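GCN5-related N-acetyltransferase (Streptococcus suis, PDB 3G3S) probably transfers an acetyl group from acetyl-coenzyme A to an amine, as is usual for GNAT-family acetyltransferases. Local coordinates at residues 123-129 with 161-167; 56-61 with 78-82. Where two conformers were deposited one is given. Residue numbers count along the deposited sequence, not the author numbering.

Following the chain from the N terminus, contact 2 closes first: strand 52-58 ends, helix 62-68 crosses over to the parallel strand 73-77, and residues 78-82 return beside 56-61 as helix 80-90 begins. Contact 1 opens later, when residues 123-129 form strand 125-128, one of the two outermost strands of the sheet within this chain; after helices 131-139 and 153-159 the chain comes back as strand 162-167 and pairs antiparallel with it. The two loops therefore follow in series, neither nested nor crossed. Both reach the same mixed sheet, but on opposite sides of the chain's centre, their own centres about 40 Å apart. Contact 2 ties a beta-alpha-beta unit to the next helix; contact 1 adds edge strand 125-128 through strand 162-167.

Contact 1. Residues 123-129 with 161-167; sequences SFDMKLI and LGCVILH
Strands 125-128 and 162-167 run antiparallel, their axes 4.5 Å apart at closest approach and at 157°. D125-L166 and K127-V164 are hydrogen-bonded pairs (CA-CA 5.1 and 5.4 Å); M126-I165 and L128-C163 are non-hydrogen-bonded pairs (4.4 and 4.0 Å). Each hydrogen-bonded pair satisfies the backbone N and O of both residues: D125 N to L166 O 3.1 Å, L166 N to D125 O 2.7 Å, K127 N to V164 O 2.9 Å, V164 N to K127 O 2.8 Å. I129 N adds a bond to G162 O (2.8 Å), and one water donates to I129 O (2.8 Å) and accepts from G162 N (3.2 Å). Selenomethionine M126 (chi1 t) sets SE 3.9 Å from I165 CG1, on the face met by Q207 of helix 200-214; on the other, K127 and V164 meet L133 of helix 131-139, and I129 CG1 lies 3.7 Å from V164 CG1. F124 (m) and H167 (t) form an offset stack, centroids 4.5 Å apart, planes at 23°. H167 NE2 bonds weakly to S123 OG (2.8 Å); ND1 pairs with Y195 OH. Five direct backbone bonds thus hold edge strand 125-128 to 162-167, itself flanked by 170-181, while side chains finish the F124-H167 end.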
ATOM      1  N   SER A 123      10.517   2.560 -40.711  0.50 49.90           N
ATOM      2  CA  SER A 123      11.128   1.232 -40.727  0.50 49.14           C
ATOM      3  C   SER A 123      10.922   0.476 -39.409  0.50 48.19           C
ATOM      4  O   SER A 123      10.844  -0.762 -39.389  0.50 48.31           O
ATOM      5  CB  SER A 123      12.627   1.379 -40.990  0.50 48.69           C
ATOM      6  OG  SER A 123      13.276   0.127 -40.951  0.50 47.50           O
ATOM      7  N   PHE A 124      10.847   1.231 -38.319  1.00 46.43           N
ATOM      8  CA  PHE A 124      10.647   0.679 -36.989  1.00 43.62           C
ATOM      9  C   PHE A 124       9.169   0.700 -36.614  1.00 42.55           C
ATOM     10  O   PHE A 124       8.394   1.523 -37.096  1.00 45.03           O
ATOM     11  CB  PHE A 124      11.498   1.454 -35.996  1.00 42.47           C
ATOM     12  CG  PHE A 124      12.954   1.358 -36.286  1.00 39.24           C
ATOM     13  CD1 PHE A 124      13.710   0.347 -35.743  1.00 31.33           C
ATOM     14  CD2 PHE A 124      13.558   2.235 -37.151  1.00 47.50           C
ATOM     15  CE1 PHE A 124      15.049   0.230 -36.032  1.00 40.06           C
ATOM     16  CE2 PHE A 124      14.913   2.122 -37.438  1.00 45.52           C
ATOM     17  CZ  PHE A 124      15.653   1.122 -36.869  1.00 44.10           C
ATOM     18  N   ASP A 125       8.787  -0.259 -35.786  1.00 38.91           N
ATOM     19  CA  ASP A 125       7.437  -0.404 -35.318  1.00 37.93           C
ATOM     20  C   ASP A 125       7.504  -0.451 -33.810  1.00 35.03           C
ATOM     21  O   ASP A 125       8.162  -1.336 -33.256  1.00 34.68           O
ATOM     22  CB  ASP A 125       6.814  -1.708 -35.824  1.00 40.56           C
ATOM     23  CG  ASP A 125       6.120  -1.553 -37.169  1.00 45.01           C
ATOM     24  OD1 ASP A 125       4.995  -1.008 -37.198  1.00 50.44           O
ATOM     25  OD2 ASP A 125       6.672  -2.023 -38.183  1.00 45.27           O
HETATM   26  N   MSE A 126       6.827   0.484 -33.157  1.00 33.78           N
HETATM   27  CA  MSE A 126       6.773   0.524 -31.710  1.00 33.33           C
HETATM   28  C   MSE A 126       5.464  -0.064 -31.268  1.00 33.97           C
HETATM   29  O   MSE A 126       4.435   0.264 -31.824  1.00 35.54           O
HETATM   30  CB  MSE A 126       6.912   1.921 -31.160  1.00 33.32           C
HETATM   31  CG  MSE A 126       6.898   1.898 -29.630  1.00 28.40           C
HETATM   32 SE   MSE A 126       8.111   3.076 -29.049  0.75 34.96          SE
HETATM   33  CE  MSE A 126       7.396   4.770 -29.872  1.00 25.45           C
ATOM     34  N   LYS A 127       5.518  -0.905 -30.239  1.00 31.30           N
ATOM     35  CA  LYS A 127       4.367  -1.625 -29.767  1.00 34.04           C
ATOM     36  C   LYS A 127       4.397  -1.801 -28.270  1.00 31.53           C
ATOM     37  O   LYS A 127       5.471  -1.968 -27.713  1.00 30.59           O
ATOM     38  CB  LYS A 127       4.404  -3.041 -30.357  1.00 36.05           C
ATOM     39  CG  LYS A 127       4.119  -3.169 -31.835  1.00 43.56           C
ATOM     40  CD  LYS A 127       4.084  -4.647 -32.251  1.00 51.20           C
ATOM     41  CE  LYS A 127       3.048  -4.877 -33.343  1.00 53.38           C
ATOM     42  NZ  LYS A 127       3.028  -6.261 -33.878  1.00 49.24           N
ATOM     43  N   LEU A 128       3.229  -1.800 -27.621  1.00 30.99           N
ATOM     44  CA  LEU A 128       3.171  -2.123 -26.203  1.00 31.01           C
ATOM     45  C   LEU A 128       3.427  -3.601 -26.073  1.00 30.02           C
ATOM     46  O   LEU A 128       3.049  -4.362 -26.959  1.00 30.72           O
ATOM     47  CB  LEU A 128       1.806  -1.837 -25.595  1.00 33.26           C
ATOM     48  CG  LEU A 128       1.496  -0.375 -25.360  1.00 38.43           C
ATOM     49  CD1 LEU A 128       0.025  -0.304 -25.024  1.00 45.82           C
ATOM     50  CD2 LEU A 128       2.406   0.215 -24.247  1.00 37.98           C
ATOM     51  N   ILE A 129       4.068  -3.997 -24.970  1.00 27.95           N
ATOM     52  CA  ILE A 129       4.367  -5.390 -24.707  1.00 26.88           C
ATOM     53  C   ILE A 129       3.080  -6.082 -24.342  1.00 27.71           C
ATOM     54  O   ILE A 129       2.379  -5.631 -23.446  1.00 26.71           O
ATOM     55  CB  ILE A 129       5.388  -5.559 -23.555  1.00 26.82           C
ATOM     56  CG1 ILE A 129       6.759  -4.993 -23.953  1.00 23.78           C
ATOM     57  CG2 ILE A 129       5.519  -7.026 -23.167  1.00 22.12           C
ATOM     58  CD1 ILE A 129       7.732  -4.794 -22.756  1.00 20.89           C
ATOM     59  N   LEU A 161       4.186  -2.643 -17.192  1.00 29.29           N
ATOM     60  CA  LEU A 161       3.871  -1.863 -18.365  1.00 29.09           C
ATOM     61  C   LEU A 161       5.168  -1.706 -19.162  1.00 28.26           C
ATOM     62  O   LEU A 161       6.247  -1.440 -18.591  1.00 27.03           O
ATOM     63  CB  LEU A 161       3.333  -0.489 -17.951  1.00 30.35           C
ATOM     64  CG  LEU A 161       2.935   0.450 -19.098  1.00 34.37           C
ATOM     65  CD1 LEU A 161       1.763  -0.160 -19.850  1.00 42.11           C
ATOM     66  CD2 LEU A 161       2.606   1.834 -18.582  1.00 28.44           C
ATOM     67  N   GLY A 162       5.071  -1.870 -20.477  1.00 27.36           N
ATOM     68  CA  GLY A 162       6.240  -1.692 -21.308  1.00 28.66           C
ATOM     69  C   GLY A 162       5.956  -1.637 -22.780  1.00 28.78           C
ATOM     70  O   GLY A 162       4.860  -1.970 -23.236  1.00 25.95           O
ATOM     71  N   CYS A 163       6.954  -1.182 -23.518  1.00 29.54           N
ATOM     72  CA  CYS A 163       6.868  -1.159 -24.961  1.00 28.96           C
ATOM     73  C   CYS A 163       8.230  -1.449 -25.616  1.00 26.65           C
ATOM     74  O   CYS A 163       9.295  -1.234 -25.029  1.00 24.61           O
ATOM     75  CB  CYS A 163       6.272   0.152 -25.442  1.00 30.83           C
ATOM     76  SG  CYS A 163       7.296   1.485 -25.240  1.00 38.55           S
ATOM     77  N   VAL A 164       8.150  -1.954 -26.841  1.00 26.68           N
ATOM     78  CA  VAL A 164       9.287  -2.392 -27.612  1.00 25.18           C
ATOM     79  C   VAL A 164       9.272  -1.839 -29.021  1.00 25.41           C
ATOM     80  O   VAL A 164       8.228  -1.461 -29.528  1.00 24.73           O
ATOM     81  CB  VAL A 164       9.311  -3.938 -27.699  1.00 29.26           C
ATOM     82  CG1 VAL A 164       9.552  -4.497 -26.349  1.00 18.57           C
ATOM     83  CG2 VAL A 164       8.013  -4.481 -28.261  1.00 27.51           C
ATOM     84  N   ILE A 165      10.452  -1.789 -29.613  1.00 25.26           N
ATOM     85  CA  ILE A 165      10.639  -1.351 -30.984  1.00 26.35           C
ATOM     86  C   ILE A 165      11.057  -2.596 -31.780  1.00 27.42           C
ATOM     87  O   ILE A 165      11.919  -3.371 -31.343  1.00 25.12           O
ATOM     88  CB  ILE A 165      11.659  -0.211 -31.089  1.00 25.98           C
ATOM     89  CG1 ILE A 165      11.014   1.114 -30.671  1.00 28.61           C
ATOM     90  CG2 ILE A 165      12.181  -0.082 -32.530  1.00 26.54           C
ATOM     91  CD1 ILE A 165      12.013   2.238 -30.420  1.00 32.28           C
ATOM     92  N   LEU A 166      10.394  -2.825 -32.903  1.00 26.38           N
ATOM     93  CA  LEU A 166      10.704  -3.948 -33.758  1.00 28.67           C
ATOM     94  C   LEU A 166      11.329  -3.481 -35.066  1.00 31.15           C
ATOM     95  O   LEU A 166      11.025  -2.402 -35.559  1.00 27.53           O
ATOM     96  CB  LEU A 166       9.445  -4.750 -34.081  1.00 30.76           C
ATOM     97  CG  LEU A 166       8.802  -5.744 -33.115  1.00 29.77           C
ATOM     98  CD1 LEU A 166       8.635  -5.152 -31.748  1.00 39.61           C
ATOM     99  CD2 LEU A 166       7.474  -6.148 -33.698  1.00 35.42           C
ATOM    100  N   HIS A 167      12.193  -4.297 -35.637  1.00 30.39           N
ATOM    101  CA  HIS A 167      12.770  -3.985 -36.941  1.00 32.82           C
ATOM    102  C   HIS A 167      13.002  -5.292 -37.645  1.00 32.92           C
ATOM    103  O   HIS A 167      13.577  -6.193 -37.056  1.00 28.71           O
ATOM    104  CB  HIS A 167      14.062  -3.242 -36.771  1.00 34.15           C
ATOM    105  CG  HIS A 167      14.637  -2.742 -38.051  1.00 35.90           C
ATOM    106  ND1 HIS A 167      15.808  -3.229 -38.580  1.00 31.80           N
ATOM    107  CD2 HIS A 167      14.200  -1.790 -38.906  1.00 32.02           C
ATOM    108  CE1 HIS A 167      16.074  -2.587 -39.703  1.00 42.59           C
ATOM    109  NE2 HIS A 167      15.112  -1.711 -39.926  1.00 31.10           N
TER
HETATM  110  O   HOH W   1       2.703  -3.696 -21.490  1.00 25.05           O

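Contact 2. Residues 56-61 with 78-82. With EDO (1,2-ethanediol), chain H; EDO (1,2-ethanediol), chain G.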
ATOM      1  N   LEU A  56      20.507  -2.229   1.156  1.00 20.22           N
ATOM      2  CA  LEU A  56      20.934  -2.575   2.517  1.00 21.66           C
ATOM      3  C   LEU A  56      20.839  -1.424   3.510  1.00 20.15           C
ATOM      4  O   LEU A  56      21.569  -0.474   3.388  1.00 22.80           O
ATOM      5  CB  LEU A  56      22.378  -3.040   2.418  1.00 19.66           C
ATOM      6  CG  LEU A  56      22.534  -4.294   1.543  1.00 22.17           C
ATOM      7  CD1 LEU A  56      23.941  -4.270   0.853  1.00 19.82           C
ATOM      8  CD2 LEU A  56      22.226  -5.527   2.382  1.00 21.11           C
ATOM      9  N   ALA A  57      19.988  -1.544   4.525  1.00 22.47           N
ATOM     10  CA  ALA A  57      19.768  -0.457   5.488  1.00 22.70           C
ATOM     11  C   ALA A  57      20.098  -0.818   6.964  1.00 21.70           C
ATOM     12  O   ALA A  57      20.191  -2.003   7.367  1.00 22.20           O
ATOM     13  CB  ALA A  57      18.339   0.038   5.358  1.00 20.42           C
ATOM     14  N   GLY A  58      20.332   0.225   7.759  1.00 23.01           N
ATOM     15  CA  GLY A  58      20.621   0.050   9.179  1.00 22.47           C
ATOM     16  C   GLY A  58      22.091  -0.257   9.451  1.00 22.02           C
ATOM     17  O   GLY A  58      22.963   0.172   8.734  1.00 22.10           O
ATOM     18  N   GLN A  59      22.364  -0.939  10.557  1.00 22.54           N
ATOM     19  CA  GLN A  59      23.707  -1.310  10.879  1.00 21.70           C
ATOM     20  C   GLN A  59      24.156  -2.365   9.881  1.00 20.75           C
ATOM     21  O   GLN A  59      23.348  -3.204   9.464  1.00 21.92           O
ATOM     22  CB  GLN A  59      23.786  -1.865  12.314  1.00 20.44           C
ATOM     23  CG  GLN A  59      23.467  -0.828  13.378  1.00 23.80           C
ATOM     24  CD  GLN A  59      24.452   0.359  13.402  1.00 24.76           C
ATOM     25  OE1 GLN A  59      25.663   0.192  13.210  1.00 26.83           O
ATOM     26  NE2 GLN A  59      23.929   1.559  13.650  1.00 24.66           N
ATOM     27  N   PRO A  60      25.433  -2.314   9.468  1.00 20.71           N
ATOM     28  CA  PRO A  60      25.993  -3.327   8.566  1.00 22.75           C
ATOM     29  C   PRO A  60      25.938  -4.655   9.251  1.00 24.06           C
ATOM     30  O   PRO A  60      26.166  -4.716  10.456  1.00 25.45           O
ATOM     31  CB  PRO A  60      27.449  -2.903   8.384  1.00 22.39           C
ATOM     32  CG  PRO A  60      27.482  -1.491   8.781  1.00 29.17           C
ATOM     33  CD  PRO A  60      26.420  -1.286   9.816  1.00 23.69           C
ATOM     34  N   HIS A  61      25.582  -5.679   8.490  1.00 24.03           N
ATOM     35  CA  HIS A  61      25.413  -7.029   8.988  1.00 22.23           C
ATOM     36  C   HIS A  61      25.802  -8.053   7.915  1.00 22.90           C
ATOM     37  O   HIS A  61      25.177  -8.124   6.871  1.00 26.66           O
ATOM     38  CB  HIS A  61      23.965  -7.260   9.397  1.00 24.04           C
ATOM     39  CG  HIS A  61      23.822  -8.390  10.353  1.00 30.51           C
ATOM     40  ND1 HIS A  61      24.021  -9.698   9.979  1.00 39.92           N
ATOM     41  CD2 HIS A  61      23.590  -8.406  11.682  1.00 36.48           C
ATOM     42  CE1 HIS A  61      23.889 -10.477  11.036  1.00 40.80           C
ATOM     43  NE2 HIS A  61      23.616  -9.721  12.080  1.00 42.58           N
ATOM     44  N   GLN A  78      23.102   1.691   2.121  1.00 25.51           N
ATOM     45  CA  GLN A  78      22.460   2.893   2.599  1.00 22.19           C
ATOM     46  C   GLN A  78      23.505   3.898   3.009  1.00 24.11           C
ATOM     47  O   GLN A  78      23.314   5.110   2.865  1.00 21.17           O
ATOM     48  CB  GLN A  78      21.632   2.577   3.825  1.00 19.24           C
ATOM     49  CG  GLN A  78      20.945   3.796   4.453  1.00 22.52           C
ATOM     50  CD  GLN A  78      20.089   3.427   5.648  1.00 26.04           C
ATOM     51  OE1 GLN A  78      20.507   2.651   6.550  1.00 19.42           O
ATOM     52  NE2 GLN A  78      18.888   3.981   5.685  1.00 20.44           N
ATOM     53  N   ASN A  79      24.604   3.391   3.545  1.00 22.21           N
ATOM     54  CA  ASN A  79      25.647   4.240   4.109  1.00 21.77           C
ATOM     55  C   ASN A  79      27.056   3.664   3.947  1.00 20.64           C
ATOM     56  O   ASN A  79      27.245   2.542   3.511  1.00 20.03           O
ATOM     57  CB  ASN A  79      25.312   4.529   5.582  1.00 19.06           C
ATOM     58  CG  ASN A  79      25.146   3.267   6.396  1.00 20.50           C
ATOM     59  OD1 ASN A  79      26.059   2.494   6.463  1.00 21.50           O
ATOM     60  ND2 ASN A  79      23.980   3.046   6.986  1.00 16.47           N
ATOM     61  N   GLN A  80      28.040   4.474   4.299  1.00 21.63           N
ATOM     62  CA  GLN A  80      29.432   4.123   4.118  1.00 24.39           C
ATOM     63  C   GLN A  80      29.850   2.958   5.014  1.00 23.44           C
ATOM     64  O   GLN A  80      30.799   2.255   4.678  1.00 24.56           O
ATOM     65  CB  GLN A  80      30.306   5.341   4.375  1.00 23.41           C
ATOM     66  CG  GLN A  80      31.771   5.085   4.112  1.00 28.20           C
ATOM     67  CD  GLN A  80      32.062   4.709   2.696  1.00 30.26           C
ATOM     68  OE1 GLN A  80      31.701   5.431   1.775  1.00 21.61           O
ATOM     69  NE2 GLN A  80      32.784   3.597   2.501  1.00 20.93           N
ATOM     70  N   ALA A  81      29.141   2.758   6.121  1.00 22.63           N
ATOM     71  CA  ALA A  81      29.449   1.647   7.049  1.00 20.90           C
ATOM     72  C   ALA A  81      29.164   0.307   6.342  1.00 22.43           C
ATOM     73  O   ALA A  81      29.912  -0.683   6.477  1.00 22.46           O
ATOM     74  CB  ALA A  81      28.657   1.773   8.330  1.00 22.64           C
ATOM     75  N   TRP A  82      28.074   0.272   5.591  1.00 21.93           N
ATOM     76  CA  TRP A  82      27.786  -0.880   4.762  1.00 22.01           C
ATOM     77  C   TRP A  82      28.844  -1.069   3.663  1.00 22.25           C
ATOM     78  O   TRP A  82      29.328  -2.168   3.467  1.00 22.01           O
ATOM     79  CB  TRP A  82      26.417  -0.758   4.131  1.00 21.32           C
ATOM     80  CG  TRP A  82      25.265  -1.235   4.934  1.00 18.97           C
ATOM     81  CD1 TRP A  82      24.368  -0.481   5.607  1.00 15.34           C
ATOM     82  CD2 TRP A  82      24.882  -2.588   5.139  1.00 19.93           C
ATOM     83  NE1 TRP A  82      23.421  -1.252   6.166  1.00 20.63           N
ATOM     84  CE2 TRP A  82      23.727  -2.569   5.938  1.00 19.69           C
ATOM     85  CE3 TRP A  82      25.416  -3.823   4.738  1.00 23.92           C
ATOM     86  CZ2 TRP A  82      23.050  -3.739   6.313  1.00 20.94           C
ATOM     87  CZ3 TRP A  82      24.765  -4.985   5.120  1.00 15.87           C
ATOM     88  CH2 TRP A  82      23.588  -4.934   5.899  1.00 18.39           C
TER
HETATM   89  C1  EDO H 254      26.840   4.617   0.514  1.00 41.09           C
HETATM   90  O1  EDO H 254      25.721   5.457   0.767  1.00 30.01           O
HETATM   91  C2  EDO H 254      28.088   5.381   0.912  1.00 47.12           C
HETATM   92  O2  EDO H 254      28.216   6.475   0.001  1.00 52.09           O
HETATM   93  C1  EDO G 253      20.355   7.578   1.917  1.00 43.62           C
HETATM   94  O1  EDO G 253      19.263   7.211   2.774  1.00 56.81           O
HETATM   95  C2  EDO G 253      20.601   6.513   0.871  1.00 30.58           C
HETATM   96  O2  EDO G 253      21.934   6.599   0.419  1.00 41.30           O
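An indole sandwiched between L56 CB and P60 CA is the striking feature: L56 CB lies 3.7 Å from the centroid of the W82 six-membered ring on one face and P60 CA 3.5 Å from it on the other, both CH-pi contacts 10° off the normal. Strand residue L56 thus covers one face and P60, with H61 N, the opposite one. P60 CG also meets A81 CB at 3.5 Å, and L64 and L65 of helix 62-68 touch the indole. Q78 N donates to L56 O (2.9 Å), and Q78 OE1 accepts from G58 N (2.7 Å), so one glutamine holds the strand end by backbone and side chain; its NE2 goes to L12 O. N79 is the N-cap of helix 80-90, its OD1 accepting from W82 N (3.1 Å) and weakly from A81 N (3.1 Å); H61 likewise caps helix 62-68, through ND1 and D63 N. Polar bonds and CH-pi packing together imply that two capped helix starts are fixed against each other at the end of strand 52-58, where the beta-alpha-beta crossover begins.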